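Local coordinates for protein transcriptional regulator (Methanobacterium thermoautotrophicum, PDB 3BPV) that probably binds DNA as a dimeric winged-helix transcriptional repressor of the MarR family, at residues I1-K4 and G5-I9; V16-G19 and R20-H24; E95-P98 and L99-K102. One frame throughout, in Å; residues are numbered along the deposited sequence.

Contact 1 of 3, residues I1-K4 and G5-I9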
loop_
_atom_site.group_PDB
_atom_site.type_symbol
_atom_site.label_atom_id
_atom_site.label_comp_id
_atom_site.label_asym_id
_atom_site.label_seq_id
_atom_site.Cartn_x
_atom_site.Cartn_y
_atom_site.Cartn_z
ATOM N N ILE A 1 5.376 -14.141 9.790
ATOM C CA ILE A 1 4.937 -13.024 8.908
ATOM C C ILE A 1 6.085 -12.494 8.053
ATOM O O ILE A 1 7.140 -12.127 8.573
ATOM C CB ILE A 1 4.378 -11.848 9.741
ATOM C CG1 ILE A 1 3.205 -12.324 10.603
ATOM C CG2 ILE A 1 3.930 -10.722 8.822
ATOM C CD1 ILE A 1 2.673 -11.267 11.547
ATOM N N PRO A 2 5.896 -12.453 6.723
ATOM C CA PRO A 2 6.936 -11.954 5.817
ATOM C C PRO A 2 7.185 -10.480 6.133
ATOM O O PRO A 2 6.308 -9.801 6.667
ATOM C CB PRO A 2 6.313 -12.142 4.433
ATOM C CG PRO A 2 5.352 -13.290 4.642
ATOM C CD PRO A 2 4.733 -12.939 5.964
ATOM N N LEU A 3 8.373 -9.986 5.806
ATOM C CA LEU A 3 8.695 -8.589 6.071
ATOM C C LEU A 3 7.616 -7.670 5.521
ATOM O O LEU A 3 7.186 -6.725 6.187
ATOM C CB LEU A 3 10.035 -8.211 5.437
ATOM C CG LEU A 3 10.408 -6.727 5.591
ATOM C CD1 LEU A 3 10.688 -6.418 7.058
ATOM C CD2 LEU A 3 11.621 -6.407 4.739
ATOM N N LYS A 4 7.172 -7.942 4.302
ATOM C CA LYS A 4 6.159 -7.095 3.697
ATOM C C LYS A 4 4.896 -7.046 4.549
ATOM O O LYS A 4 4.232 -6.014 4.613
ATOM C CB LYS A 4 5.852 -7.572 2.272
ATOM C CG LYS A 4 4.857 -6.708 1.509
ATOM C CD LYS A 4 3.448 -7.215 1.687
ATOM C CE LYS A 4 2.466 -6.345 0.930
ATOM N NZ LYS A 4 1.080 -6.876 1.034
ATOM N N GLY A 5 4.584 -8.151 5.219
ATOM C CA GLY A 5 3.402 -8.193 6.062
ATOM C C GLY A 5 3.530 -7.240 7.235
ATOM O O GLY A 5 2.566 -6.576 7.614
ATOM N N LEU A 6 4.718 -7.177 7.822
ATOM C CA LEU A 6 4.947 -6.268 8.939
ATOM C C LEU A 6 4.828 -4.827 8.464
ATOM O O LEU A 6 4.196 -3.999 9.129
ATOM C CB LEU A 6 6.334 -6.489 9.547
ATOM C CG LEU A 6 6.532 -7.819 10.265
ATOM C CD1 LEU A 6 7.982 -7.905 10.710
ATOM C CD2 LEU A 6 5.578 -7.934 11.458
ATOM N N LEU A 7 5.435 -4.524 7.316
ATOM C CA LEU A 7 5.390 -3.173 6.766
ATOM C C LEU A 7 3.952 -2.784 6.450
ATOM O O LEU A 7 3.554 -1.627 6.623
ATOM C CB LEU A 7 6.254 -3.073 5.503
ATOM C CG LEU A 7 7.754 -3.343 5.689
ATOM C CD1 LEU A 7 8.476 -3.093 4.367
ATOM C CD2 LEU A 7 8.321 -2.457 6.789
ATOM N N SER A 8 3.165 -3.752 6.000
ATOM C CA SER A 8 1.772 -3.495 5.669
ATOM C C SER A 8 0.932 -3.211 6.911
ATOM O O SER A 8 -0.004 -2.411 6.864
ATOM C CB SER A 8 1.202 -4.675 4.887
ATOM O OG SER A 8 1.739 -4.681 3.573
ATOM N N ILE A 9 1.252 -3.863 8.022
ATOM C CA ILE A 9 0.511 -3.609 9.251
ATOM C C ILE A 9 0.790 -2.162 9.645
ATOM O O ILE A 9 -0.119 -1.422 10.016
ATOM C CB ILE A 9 0.960 -4.556 10.382
ATOM C CG1 ILE A 9 0.498 -5.982 10.065
ATOM C CG2 ILE A 9 0.412 -4.081 11.718
ATOM C CD1 ILE A 9 1.098 -7.036 10.971
#

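Contact 2 of 3, residues V16-G19 and R20-H24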
loop_
_atom_site.group_PDB
_atom_site.type_symbol
_atom_site.label_atom_id
_atom_site.label_comp_id
_atom_site.label_asym_id
_atom_site.label_seq_id
_atom_site.Cartn_x
_atom_site.Cartn_y
_atom_site.Cartn_z
ATOM N N VAL A 16 -5.420 4.439 8.331
ATOM C CA VAL A 16 -6.507 4.760 9.250
ATOM C C VAL A 16 -6.296 6.147 9.859
ATOM O O VAL A 16 -7.239 6.928 9.986
ATOM C CB VAL A 16 -6.612 3.708 10.382
ATOM C CG1 VAL A 16 -7.621 4.162 11.432
ATOM C CG2 VAL A 16 -7.041 2.366 9.805
ATOM N N PHE A 17 -5.060 6.460 10.229
ATOM C CA PHE A 17 -4.755 7.759 10.830
ATOM C C PHE A 17 -5.029 8.908 9.849
ATOM O O PHE A 17 -5.636 9.920 10.215
ATOM C CB PHE A 17 -3.288 7.796 11.265
ATOM C CG PHE A 17 -2.962 8.901 12.227
ATOM C CD1 PHE A 17 -3.329 8.805 13.562
ATOM C CD2 PHE A 17 -2.283 10.034 11.798
ATOM C CE1 PHE A 17 -3.024 9.825 14.463
ATOM C CE2 PHE A 17 -1.972 11.061 12.687
ATOM C CZ PHE A 17 -2.344 10.954 14.026
ATOM N N ILE A 18 -4.567 8.762 8.610
ATOM C CA ILE A 18 -4.782 9.777 7.580
ATOM C C ILE A 18 -6.277 9.990 7.356
ATOM O O ILE A 18 -6.755 11.118 7.282
ATOM C CB ILE A 18 -4.146 9.344 6.229
ATOM C CG1 ILE A 18 -2.630 9.487 6.301
ATOM C CG2 ILE A 18 -4.718 10.168 5.076
ATOM C CD1 ILE A 18 -2.160 10.903 6.461
ATOM N N GLY A 19 -7.013 8.893 7.246
ATOM C CA GLY A 19 -8.441 8.985 7.018
ATOM C C GLY A 19 -9.187 9.701 8.125
ATOM O O GLY A 19 -10.147 10.425 7.861
ATOM N N ARG A 20 -8.745 9.507 9.362
ATOM C CA ARG A 20 -9.388 10.132 10.512
ATOM C C ARG A 20 -9.001 11.596 10.670
ATOM O O ARG A 20 -9.861 12.458 10.859
ATOM C CB ARG A 20 -9.026 9.371 11.791
ATOM C CG ARG A 20 -9.356 7.891 11.749
ATOM C CD ARG A 20 -10.852 7.630 11.653
ATOM N NE ARG A 20 -11.542 7.900 12.910
ATOM C CZ ARG A 20 -12.824 7.627 13.130
ATOM N NH1 ARG A 20 -13.561 7.076 12.175
ATOM N NH2 ARG A 20 -13.370 7.897 14.307
ATOM N N GLU A 21 -7.706 11.877 10.579
ATOM C CA GLU A 21 -7.204 13.236 10.749
ATOM C C GLU A 21 -7.495 14.158 9.573
ATOM O O GLU A 21 -7.674 15.358 9.755
ATOM C CB GLU A 21 -5.694 13.196 11.011
ATOM C CG GLU A 21 -5.307 12.412 12.254
ATOM C CD GLU A 21 -5.499 13.196 13.540
ATOM O OE1 GLU A 21 -6.573 13.807 13.726
ATOM O OE2 GLU A 21 -4.570 13.192 14.374
ATOM N N LEU A 22 -7.547 13.607 8.367
ATOM C CA LEU A 22 -7.804 14.427 7.190
ATOM C C LEU A 22 -9.137 14.119 6.527
ATOM O O LEU A 22 -9.400 14.572 5.417
ATOM C CB LEU A 22 -6.672 14.256 6.166
ATOM C CG LEU A 22 -5.276 14.654 6.657
ATOM C CD1 LEU A 22 -4.232 14.255 5.622
ATOM C CD2 LEU A 22 -5.224 16.157 6.924
ATOM N N GLY A 23 -9.976 13.353 7.222
ATOM C CA GLY A 23 -11.283 13.005 6.695
ATOM C C GLY A 23 -12.154 14.213 6.409
ATOM O O GLY A 23 -12.995 14.166 5.515
ATOM N N HIS A 24 -11.967 15.300 7.156
ATOM C CA HIS A 24 -12.768 16.494 6.918
ATOM C C HIS A 24 -12.468 17.086 5.544
ATOM O O HIS A 24 -13.245 17.882 5.016
ATOM C CB HIS A 24 -12.539 17.544 8.019
ATOM C CG HIS A 24 -11.116 17.989 8.159
ATOM N ND1 HIS A 24 -10.115 17.158 8.610
ATOM C CD2 HIS A 24 -10.533 19.191 7.929
ATOM C CE1 HIS A 24 -8.975 17.825 8.651
ATOM N NE2 HIS A 24 -9.202 19.061 8.243
#

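Contact 3 of 3, residues E95-P98 and L99-K102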
loop_
_atom_site.group_PDB
_atom_site.type_symbol
_atom_site.label_atom_id
_atom_site.label_comp_id
_atom_site.label_asym_id
_atom_site.label_seq_id
_atom_site.Cartn_x
_atom_site.Cartn_y
_atom_site.Cartn_z
ATOM N N GLU A 95 -1.781 24.510 -0.425
ATOM C CA GLU A 95 -1.999 25.084 0.892
ATOM C C GLU A 95 -2.334 24.084 1.991
ATOM O O GLU A 95 -2.218 24.408 3.173
ATOM C CB GLU A 95 -3.062 26.177 0.787
ATOM C CG GLU A 95 -2.603 27.296 -0.144
ATOM C CD GLU A 95 -3.694 28.266 -0.517
ATOM O OE1 GLU A 95 -4.825 27.821 -0.795
ATOM O OE2 GLU A 95 -3.415 29.483 -0.554
ATOM N N ILE A 96 -2.729 22.871 1.613
ATOM C CA ILE A 96 -3.046 21.852 2.612
ATOM C C ILE A 96 -1.867 20.921 2.867
ATOM O O ILE A 96 -1.944 20.045 3.726
ATOM C CB ILE A 96 -4.265 20.980 2.211
ATOM C CG1 ILE A 96 -3.973 20.222 0.914
ATOM C CG2 ILE A 96 -5.507 21.844 2.086
ATOM C CD1 ILE A 96 -5.031 19.189 0.556
ATOM N N ILE A 97 -0.777 21.103 2.125
ATOM C CA ILE A 97 0.406 20.260 2.298
ATOM C C ILE A 97 0.971 20.349 3.719
ATOM O O ILE A 97 1.372 19.337 4.298
ATOM C CB ILE A 97 1.526 20.633 1.290
ATOM C CG1 ILE A 97 1.006 20.489 -0.142
ATOM C CG2 ILE A 97 2.743 19.735 1.502
ATOM C CD1 ILE A 97 0.532 19.097 -0.494
ATOM N N PRO A 98 1.040 21.562 4.295
ATOM C CA PRO A 98 1.570 21.659 5.657
ATOM C C PRO A 98 0.744 20.828 6.630
ATOM O O PRO A 98 1.290 20.212 7.546
ATOM C CB PRO A 98 1.491 23.153 5.952
ATOM C CG PRO A 98 1.768 23.752 4.611
ATOM C CD PRO A 98 0.910 22.900 3.690
ATOM N N LEU A 99 -0.572 20.819 6.428
ATOM C CA LEU A 99 -1.474 20.050 7.276
ATOM C C LEU A 99 -1.148 18.571 7.133
ATOM O O LEU A 99 -1.115 17.829 8.116
ATOM C CB LEU A 99 -2.929 20.289 6.868
ATOM C CG LEU A 99 -3.530 21.680 7.073
ATOM C CD1 LEU A 99 -4.853 21.772 6.335
ATOM C CD2 LEU A 99 -3.723 21.946 8.556
ATOM N N ILE A 100 -0.916 18.148 5.896
ATOM C CA ILE A 100 -0.585 16.760 5.611
ATOM C C ILE A 100 0.726 16.374 6.284
ATOM O O ILE A 100 0.826 15.328 6.921
ATOM C CB ILE A 100 -0.469 16.529 4.093
ATOM C CG1 ILE A 100 -1.856 16.616 3.455
ATOM C CG2 ILE A 100 0.171 15.178 3.809
ATOM C CD1 ILE A 100 -1.845 16.508 1.939
ATOM N N LEU A 101 1.736 17.226 6.156
ATOM C CA LEU A 101 3.027 16.935 6.766
ATOM C C LEU A 101 2.940 16.921 8.289
ATOM O O LEU A 101 3.654 16.167 8.942
ATOM C CB LEU A 101 4.086 17.941 6.295
ATOM C CG LEU A 101 4.446 17.840 4.807
ATOM C CD1 LEU A 101 5.493 18.885 4.455
ATOM C CD2 LEU A 101 4.972 16.447 4.493
ATOM N N LYS A 102 2.069 17.749 8.859
ATOM C CA LYS A 102 1.910 17.778 10.308
ATOM C C LYS A 102 1.276 16.465 10.763
ATOM O O LYS A 102 1.645 15.909 11.801
ATOM C CB LYS A 102 1.032 18.955 10.739
ATOM C CG LYS A 102 0.850 19.047 12.248
ATOM C CD LYS A 102 -0.142 20.129 12.639
ATOM C CE LYS A 102 -0.341 20.158 14.148
ATOM N NZ LYS A 102 -0.782 18.831 14.665
#

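Contact 1 of 3, residues I1-K4 and G5-I9
Backbone bonds account for most of the polar contact between I1-K4 and G5-I9. The carbonyl O of P2 takes the N-H of L6 at 3.3 Å and, in a weak and bent bond (126° at the hydrogen), that of G5. L7 N reaches L3 O at 3.0 Å in a nearly straight bond of 167°, and S8 N reaches K4 O at 2.9 Å. The hydroxyl OG of S8 stands 3.0 Å from the same K4 O. The bend of the K4 side chain at chi2 (-92°) carries its CE to 3.2 Å from S8 OG, while NZ forms a salt bridge with D29 of the second subunit. P2 thus occupies the N-cap position, with its backbone carbonyl opening the i to i+4 ladder of helix 3-21, the first long helix of this MarR-type fold, whose start is packed into the dimer interface.

Two apolar contacts accompany the bonds. I1 turns back over the first turn: with CG2 anti to the backbone N, that methyl lies 3.8 Å from G5 CA and 4.2 Å from L6 CG. L3 CG meets L7 CD1 at 4.3 Å.

Further contacts reach across to the second subunit: L3 N donates to E108 of that chain, L3 packs on its F112 and L7 on its C127.

Contact 2 of 3, residues V16-G19 and R20-H24
E21 N donates to F17 O at 2.9 Å, an almost straight bond of 170°, and L22 N to I18 O at 2.8 Å. R20 N is shared: its main acceptor is V16 O at 3.1 Å, with a second, weak and strongly bent bond to F17 O. The three i to i+4 bonds close the last turn of helix 3-21. The ladder breaks at the next step, where G23 N comes close to G19 O but at an angle too poor for a bond, and L22 is the first residue whose backbone leaves the helical conformation, before the 3-10 segment at G23-H24.

Beyond the backbone, E21 folds over the F17 ring. Its CG sits 3.7 Å from the ring centroid and 16° off the normal, a CH-pi contact over one face, displaced somewhat toward the rim. The bend at chi2 (-80°) carries the carboxylate on past the ring, its plane nearly perpendicular to that of the aromatic, and OE2 approaches F17 CZ at 3.2 Å. The same oxygen makes a salt bridge with R106 of helix 97-111, while the F17 ring meets W107.

Aliphatic packing completes the contact. I18 and L22, its buried part, run side by side with their CD1 methyls 4.0 Å apart, and both side chains also pack on V32 of helix 29-40. V16 CG1 and R20 CG lie 4.1 Å apart with the two side chains pointing alike.

Because CG rests on the ring while OE2 is tied to R106, the E21 side chain is held at two points, and the nearby guanidinium probably stabilises its negative charge.

Contact 3 of 3, residues E95-P98 and L99-K102
The first turn of helix 97-111, just after the short helix 91-95 that follows the two-stranded wing, joins I96, I97 and P98 to L99-K102. Three successive i to i+4 bonds establish it. I100 N donates to I96 O at 3.1 Å; L101 N to I97 O is shorter, 2.8 Å, and straighter, 165°; K102 N reaches P98 O at 2.9 Å. P98 suits this position in the first turn, where its ring nitrogen, lacking a hydrogen, interrupts no bond of the ladder.

I97 carries two side-chain contacts with separate branches: CG2, anti to the backbone N, meets L101 CD1 at 4.1 Å where the two side chains pass at a slant, while CD1 at the tip of the other branch lies 4.3 Å from I100 CD1. I96 sends its own CD1 to 4.4 Å from that same I100 methyl, and its CB is 4.2 Å from L99 CD1. I100 CD1 is therefore approached by both isoleucines.

Packing of I96 on L35, I97 on L36, and I100 on V32 and L35 fastens the start of this helix against helix 29-40. I96 also touches the loop residues L27 and F72. L101 packs on P2 of the second subunit.

None of the three contacts closes a long loop: each joins adjoining segments of one continuous run, and they follow in series without nesting or crossing. Contact 1 opens helix 3-21 and contact 2 ends it, their centres about 22 Å apart. The chain then passes helices 29-40, 46-53 and 57-69, the two wing strands and the short helix 91-95, at whose end contact 3 begins, opening helix 97-111. Contacts 2 and 3 touch, with L22 CD1 4.0 Å from I100 CG1, and share helix 29-40 as a floor. Contact 1 lies about 28 Å from contact 3 between centres, yet contact 1 of one subunit meets contact 3 of the other across the dimer.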